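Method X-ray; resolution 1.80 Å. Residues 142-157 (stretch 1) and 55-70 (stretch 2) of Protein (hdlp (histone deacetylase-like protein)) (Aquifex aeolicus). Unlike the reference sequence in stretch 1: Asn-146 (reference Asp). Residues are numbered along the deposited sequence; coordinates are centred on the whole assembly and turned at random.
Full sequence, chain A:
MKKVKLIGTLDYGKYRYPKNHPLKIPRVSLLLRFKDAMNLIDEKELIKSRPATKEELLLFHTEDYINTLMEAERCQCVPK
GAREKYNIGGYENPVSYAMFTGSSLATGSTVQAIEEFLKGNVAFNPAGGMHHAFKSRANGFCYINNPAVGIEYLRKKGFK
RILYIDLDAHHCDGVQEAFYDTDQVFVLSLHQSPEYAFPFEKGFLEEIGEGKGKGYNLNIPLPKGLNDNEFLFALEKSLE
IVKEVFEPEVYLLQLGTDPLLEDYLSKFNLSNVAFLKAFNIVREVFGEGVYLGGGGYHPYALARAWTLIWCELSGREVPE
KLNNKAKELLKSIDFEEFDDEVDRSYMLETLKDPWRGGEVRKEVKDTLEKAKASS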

# COMPACT_ATOMS: atom_id res chain seq x y z
N CYS A 142 10.29 4.26 -2.61
CA CYS A 142 9.81 5.00 -1.45
C CYS A 142 10.89 5.83 -0.76
O CYS A 142 12.03 5.36 -0.58
CB CYS A 142 9.22 4.01 -0.42
SG CYS A 142 7.87 3.00 -1.06
N TYR A 143 10.54 7.07 -0.39
CA TYR A 143 11.46 7.97 0.29
C TYR A 143 11.07 8.19 1.74
O TYR A 143 11.93 8.40 2.59
CB TYR A 143 11.53 9.34 -0.40
CG TYR A 143 11.79 9.27 -1.89
CD1 TYR A 143 10.73 9.08 -2.78
CD2 TYR A 143 13.08 9.41 -2.40
CE1 TYR A 143 10.96 9.04 -4.17
CE2 TYR A 143 13.32 9.36 -3.77
CZ TYR A 143 12.25 9.18 -4.65
OH TYR A 143 12.47 9.18 -6.01
N ILE A 144 9.76 8.15 2.03
CA ILE A 144 9.28 8.33 3.39
C ILE A 144 8.36 7.15 3.69
O ILE A 144 7.49 6.82 2.89
CB ILE A 144 8.51 9.64 3.52
CG1 ILE A 144 9.43 10.81 3.12
CG2 ILE A 144 7.93 9.78 4.92
CD1 ILE A 144 8.81 12.20 3.23
N ASN A 145 8.56 6.51 4.84
CA ASN A 145 7.74 5.35 5.21
C ASN A 145 6.53 5.83 6.03
O ASN A 145 6.61 5.93 7.26
CB ASN A 145 8.60 4.38 6.03
CG ASN A 145 7.97 3.00 6.14
OD1 ASN A 145 6.82 2.87 6.54
ND2 ASN A 145 8.72 1.98 5.78
N ASN A 146 5.40 6.13 5.39
CA ASN A 146 4.26 6.65 6.17
C ASN A 146 3.71 5.60 7.13
O ASN A 146 3.26 5.93 8.22
CB ASN A 146 3.19 7.26 5.25
CG ASN A 146 2.56 6.25 4.33
OD1 ASN A 146 1.47 5.78 4.60
ND2 ASN A 146 3.27 5.89 3.25
N PRO A 147 3.73 4.31 6.74
CA PRO A 147 3.22 3.37 7.75
C PRO A 147 4.03 3.46 9.07
O PRO A 147 3.45 3.41 10.17
CB PRO A 147 3.39 2.01 7.06
CG PRO A 147 3.13 2.37 5.59
CD PRO A 147 4.05 3.60 5.48
N ALA A 148 5.36 3.59 8.98
CA ALA A 148 6.19 3.67 10.19
C ALA A 148 5.97 4.98 10.94
O ALA A 148 5.96 5.01 12.17
CB ALA A 148 7.68 3.49 9.85
N VAL A 149 5.80 6.07 10.20
CA VAL A 149 5.52 7.36 10.81
C VAL A 149 4.20 7.21 11.54
O VAL A 149 4.07 7.62 12.71
CB VAL A 149 5.40 8.47 9.75
CG1 VAL A 149 4.82 9.77 10.36
CG2 VAL A 149 6.77 8.75 9.16
N GLY A 150 3.22 6.61 10.87
CA GLY A 150 1.91 6.44 11.48
C GLY A 150 1.89 5.58 12.73
O GLY A 150 1.20 5.89 13.71
N ILE A 151 2.63 4.47 12.69
CA ILE A 151 2.70 3.57 13.84
C ILE A 151 3.40 4.26 15.01
O ILE A 151 2.98 4.11 16.15
CB ILE A 151 3.41 2.27 13.45
CG1 ILE A 151 2.50 1.46 12.50
CG2 ILE A 151 3.78 1.45 14.70
CD1 ILE A 151 3.20 0.28 11.84
N GLU A 152 4.46 5.02 14.73
CA GLU A 152 5.16 5.73 15.80
C GLU A 152 4.27 6.83 16.33
O GLU A 152 4.32 7.19 17.50
CB GLU A 152 6.48 6.31 15.29
CG GLU A 152 7.52 5.24 15.05
CD GLU A 152 8.00 4.60 16.33
OE1 GLU A 152 8.74 3.60 16.24
OE2 GLU A 152 7.66 5.09 17.43
N TYR A 153 3.41 7.36 15.46
CA TYR A 153 2.48 8.40 15.88
C TYR A 153 1.57 7.78 16.95
O TYR A 153 1.30 8.37 18.00
CB TYR A 153 1.66 8.89 14.67
CG TYR A 153 0.55 9.86 15.03
CD1 TYR A 153 0.79 11.23 15.13
CD2 TYR A 153 -0.73 9.39 15.27
CE1 TYR A 153 -0.26 12.11 15.48
CE2 TYR A 153 -1.77 10.24 15.60
CZ TYR A 153 -1.54 11.59 15.70
OH TYR A 153 -2.62 12.39 16.01
N LEU A 154 1.09 6.56 16.67
CA LEU A 154 0.21 5.86 17.61
C LEU A 154 0.96 5.49 18.90
O LEU A 154 0.40 5.59 20.01
CB LEU A 154 -0.37 4.61 16.94
CG LEU A 154 -1.46 4.88 15.88
CD1 LEU A 154 -1.70 3.62 15.03
CD2 LEU A 154 -2.75 5.33 16.60
N ARG A 155 2.21 5.05 18.79
CA ARG A 155 2.97 4.71 19.99
C ARG A 155 3.08 5.94 20.89
O ARG A 155 2.93 5.84 22.11
CB ARG A 155 4.36 4.17 19.64
CG ARG A 155 4.31 2.88 18.80
CD ARG A 155 5.68 2.38 18.37
NE ARG A 155 6.34 1.61 19.41
CZ ARG A 155 7.58 1.14 19.33
NH1 ARG A 155 8.31 1.38 18.25
NH2 ARG A 155 8.07 0.40 20.32
N LYS A 156 3.31 7.11 20.30
CA LYS A 156 3.43 8.32 21.10
C LYS A 156 2.11 8.64 21.80
O LYS A 156 2.10 9.25 22.88
CB LYS A 156 3.90 9.50 20.26
CG LYS A 156 4.15 10.77 21.09
CD LYS A 156 4.88 11.84 20.32
CE LYS A 156 6.30 11.39 19.95
NZ LYS A 156 7.15 11.11 21.15
N LYS A 157 1.00 8.24 21.19
CA LYS A 157 -0.34 8.45 21.76
C LYS A 157 -0.63 7.46 22.89
O LYS A 157 -1.64 7.57 23.58
CB LYS A 157 -1.44 8.32 20.69
CG LYS A 157 -1.52 9.47 19.68
CD LYS A 157 -1.81 10.79 20.36
CE LYS A 157 -1.89 11.93 19.34
NZ LYS A 157 -2.00 13.27 20.00
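Stretch 2 (55-70) EELLLFHTEDYINTLM

Stretch 2 lies on stretch 1 as a helical segment, a link and the start of a second helix. Residues 55-57 belong to a helix that begins earlier in the chain, His-61 and Thr-62 are extended, and residues 63-70 open the next helix; against them stretch 1 sets the loop 142-145 and the helix that starts at Asn-146. The two run in opposite senses, their nearest CA-CA pairs being Val-149 and Phe-60 (5.3 Å), Ile-144 and His-61 (7.7 Å), and Tyr-143 and Leu-69 (8.0 Å). Together they bury 730 Å², both sides summed.

At the centre is Val-149. Its CG1 rests 3.3 Å from Glu-56 O, while its CG2 lies 4.1 Å from Phe-60 CB. Ala-148, the residue before it, meets the Phe-60 ring: Ala-148 CB stands over one face, 3.5 Å from the ring centroid and 9° off its normal, a CH-pi contact. Asn-145 CB adds an oblique approach to Phe-60 CE2 at 3.9 Å.

Leu-59 (chi1 m, chi2 t) gives up more area to the contact than any other residue, 114 Å². Its CB points toward the helix, and its CD1 lies 3.8 Å from Tyr-153 CB, at the edge of that ring. Leu-59 CD2 meets the aliphatic part of Lys-156, with CE 3.4 Å away, and Glu-152 CG packs 3.5 Å from Leu-59 O. The carboxylate of Glu-152 is engaged within its own helix, where OE1 forms a salt bridge with Arg-155 NH1 at 3.0 Å.

Toward the loop, Ile-144 fills the space between the two helical segments of stretch 2: its CG2 is 3.8 Å from Leu-57 CD2 and its CG1 4.1 Å from Leu-69 CD1. Leu-69 also reaches Tyr-143, CD2 to CD2 at 4.0 Å.

The polar edge follows the loop backbone. The imidazole of His-61 lies against it, CE1 being 3.5 Å from Ile-144 CA and 2.9 Å from Asn-145 N, which sits at the ring edge; His-61 ND1 is buried without a partner. Tyr-65 OH donates to Tyr-143 O at 2.6 Å, tying the second helix to the loop. Just beyond, Asn-145 OD1 caps the stretch 1 helix by accepting from Ala-148 N at 2.9 Å, so the same residue that packs on Phe-60 also secures the helix start.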

# COMPACT_ATOMS: atom_id res chain seq x y z
N GLU A 55 8.10 17.47 12.54
CA GLU A 55 7.98 16.71 13.77
C GLU A 55 7.37 15.34 13.52
O GLU A 55 7.83 14.35 14.06
CB GLU A 55 7.16 17.50 14.79
CG GLU A 55 6.97 16.81 16.13
CD GLU A 55 6.43 17.76 17.19
OE1 GLU A 55 6.13 17.28 18.31
OE2 GLU A 55 6.30 18.97 16.92
N GLU A 56 6.33 15.28 12.70
CA GLU A 56 5.71 14.00 12.39
C GLU A 56 6.69 13.12 11.62
O GLU A 56 6.79 11.91 11.86
CB GLU A 56 4.41 14.22 11.61
CG GLU A 56 3.37 15.01 12.43
CD GLU A 56 2.16 15.41 11.63
OE1 GLU A 56 2.34 15.59 10.40
OE2 GLU A 56 1.06 15.56 12.22
N LEU A 57 7.45 13.72 10.70
CA LEU A 57 8.43 12.95 9.94
C LEU A 57 9.51 12.37 10.86
O LEU A 57 9.96 11.24 10.67
CB LEU A 57 9.10 13.80 8.86
CG LEU A 57 8.16 14.22 7.71
CD1 LEU A 57 8.93 15.10 6.72
CD2 LEU A 57 7.63 12.96 7.00
N LEU A 58 9.94 13.17 11.83
CA LEU A 58 10.98 12.74 12.75
C LEU A 58 10.51 11.74 13.79
O LEU A 58 11.29 11.31 14.64
CB LEU A 58 11.64 13.96 13.40
CG LEU A 58 12.29 14.91 12.39
CD1 LEU A 58 12.84 16.13 13.11
CD2 LEU A 58 13.37 14.20 11.60
N LEU A 59 9.23 11.38 13.75
CA LEU A 59 8.74 10.33 14.65
C LEU A 59 9.44 9.03 14.21
O LEU A 59 9.60 8.09 15.00
CB LEU A 59 7.22 10.15 14.51
CG LEU A 59 6.30 11.25 15.05
CD1 LEU A 59 4.85 10.97 14.66
CD2 LEU A 59 6.45 11.33 16.58
N PHE A 60 9.83 8.96 12.94
CA PHE A 60 10.52 7.78 12.43
C PHE A 60 11.86 8.05 11.74
O PHE A 60 12.88 7.45 12.07
CB PHE A 60 9.63 6.98 11.47
CG PHE A 60 10.32 5.77 10.87
CD1 PHE A 60 10.79 4.74 11.68
CD2 PHE A 60 10.51 5.67 9.49
CE1 PHE A 60 11.44 3.63 11.14
CE2 PHE A 60 11.16 4.56 8.93
CZ PHE A 60 11.63 3.53 9.77
N HIS A 61 11.86 8.94 10.76
CA HIS A 61 13.09 9.23 10.02
C HIS A 61 14.07 10.13 10.74
O HIS A 61 13.69 10.90 11.61
CB HIS A 61 12.73 9.84 8.66
CG HIS A 61 12.09 8.86 7.73
ND1 HIS A 61 10.74 8.82 7.50
CD2 HIS A 61 12.63 7.84 7.01
CE1 HIS A 61 10.46 7.83 6.67
NE2 HIS A 61 11.59 7.22 6.36
N THR A 62 15.35 10.00 10.38
CA THR A 62 16.39 10.83 11.01
C THR A 62 16.50 12.17 10.30
O THR A 62 16.21 12.29 9.10
CB THR A 62 17.77 10.13 11.00
OG1 THR A 62 18.14 9.79 9.66
CG2 THR A 62 17.72 8.89 11.84
N GLU A 63 16.91 13.18 11.04
CA GLU A 63 17.02 14.52 10.48
C GLU A 63 17.92 14.69 9.29
O GLU A 63 17.57 15.40 8.35
CB GLU A 63 17.47 15.52 11.55
CG GLU A 63 16.36 16.10 12.38
CD GLU A 63 16.78 17.38 13.06
OE1 GLU A 63 17.14 18.34 12.34
OE2 GLU A 63 16.76 17.43 14.31
N ASP A 64 19.10 14.06 9.32
CA ASP A 64 20.04 14.19 8.21
C ASP A 64 19.43 13.65 6.91
O ASP A 64 19.62 14.23 5.83
CB ASP A 64 21.34 13.43 8.50
CG ASP A 64 21.12 11.93 8.71
OD1 ASP A 64 22.08 11.15 8.57
OD2 ASP A 64 19.98 11.53 9.02
N TYR A 65 18.70 12.54 7.01
CA TYR A 65 18.05 11.93 5.84
C TYR A 65 16.94 12.85 5.32
O TYR A 65 16.90 13.13 4.13
CB TYR A 65 17.48 10.53 6.19
CG TYR A 65 16.68 9.91 5.05
CD1 TYR A 65 17.24 9.76 3.78
CD2 TYR A 65 15.36 9.51 5.25
CE1 TYR A 65 16.49 9.22 2.72
CE2 TYR A 65 14.60 8.97 4.19
CZ TYR A 65 15.16 8.83 2.93
OH TYR A 65 14.40 8.36 1.89
N ILE A 66 16.06 13.31 6.20
CA ILE A 66 14.98 14.19 5.80
C ILE A 66 15.56 15.46 5.19
O ILE A 66 15.09 15.89 4.14
CB ILE A 66 14.06 14.57 7.00
CG1 ILE A 66 13.35 13.32 7.50
CG2 ILE A 66 13.04 15.64 6.58
CD1 ILE A 66 12.42 12.71 6.44
N ASN A 67 16.57 16.05 5.83
CA ASN A 67 17.16 17.28 5.29
C ASN A 67 17.74 17.06 3.91
O ASN A 67 17.69 17.95 3.06
CB ASN A 67 18.24 17.87 6.21
CG ASN A 67 17.66 18.47 7.49
OD1 ASN A 67 16.48 18.79 7.56
ND2 ASN A 67 18.51 18.65 8.49
N THR A 68 18.27 15.86 3.67
CA THR A 68 18.84 15.55 2.38
C THR A 68 17.75 15.47 1.31
O THR A 68 17.94 15.94 0.19
CB THR A 68 19.62 14.22 2.41
OG1 THR A 68 20.73 14.34 3.32
CG2 THR A 68 20.17 13.90 1.03
N LEU A 69 16.60 14.91 1.66
CA LEU A 69 15.51 14.83 0.69
C LEU A 69 15.05 16.25 0.32
O LEU A 69 14.76 16.54 -0.84
CB LEU A 69 14.32 14.05 1.26
CG LEU A 69 14.50 12.56 1.55
CD1 LEU A 69 13.26 12.01 2.25
CD2 LEU A 69 14.74 11.82 0.26
N MET A 70 14.97 17.12 1.31
CA MET A 70 14.53 18.49 1.05
C MET A 70 15.52 19.26 0.18
O MET A 70 15.11 20.02 -0.69
CB MET A 70 14.32 19.25 2.35
CG MET A 70 13.30 18.59 3.27
SD MET A 70 13.06 19.52 4.82
CE MET A 70 12.08 20.87 4.22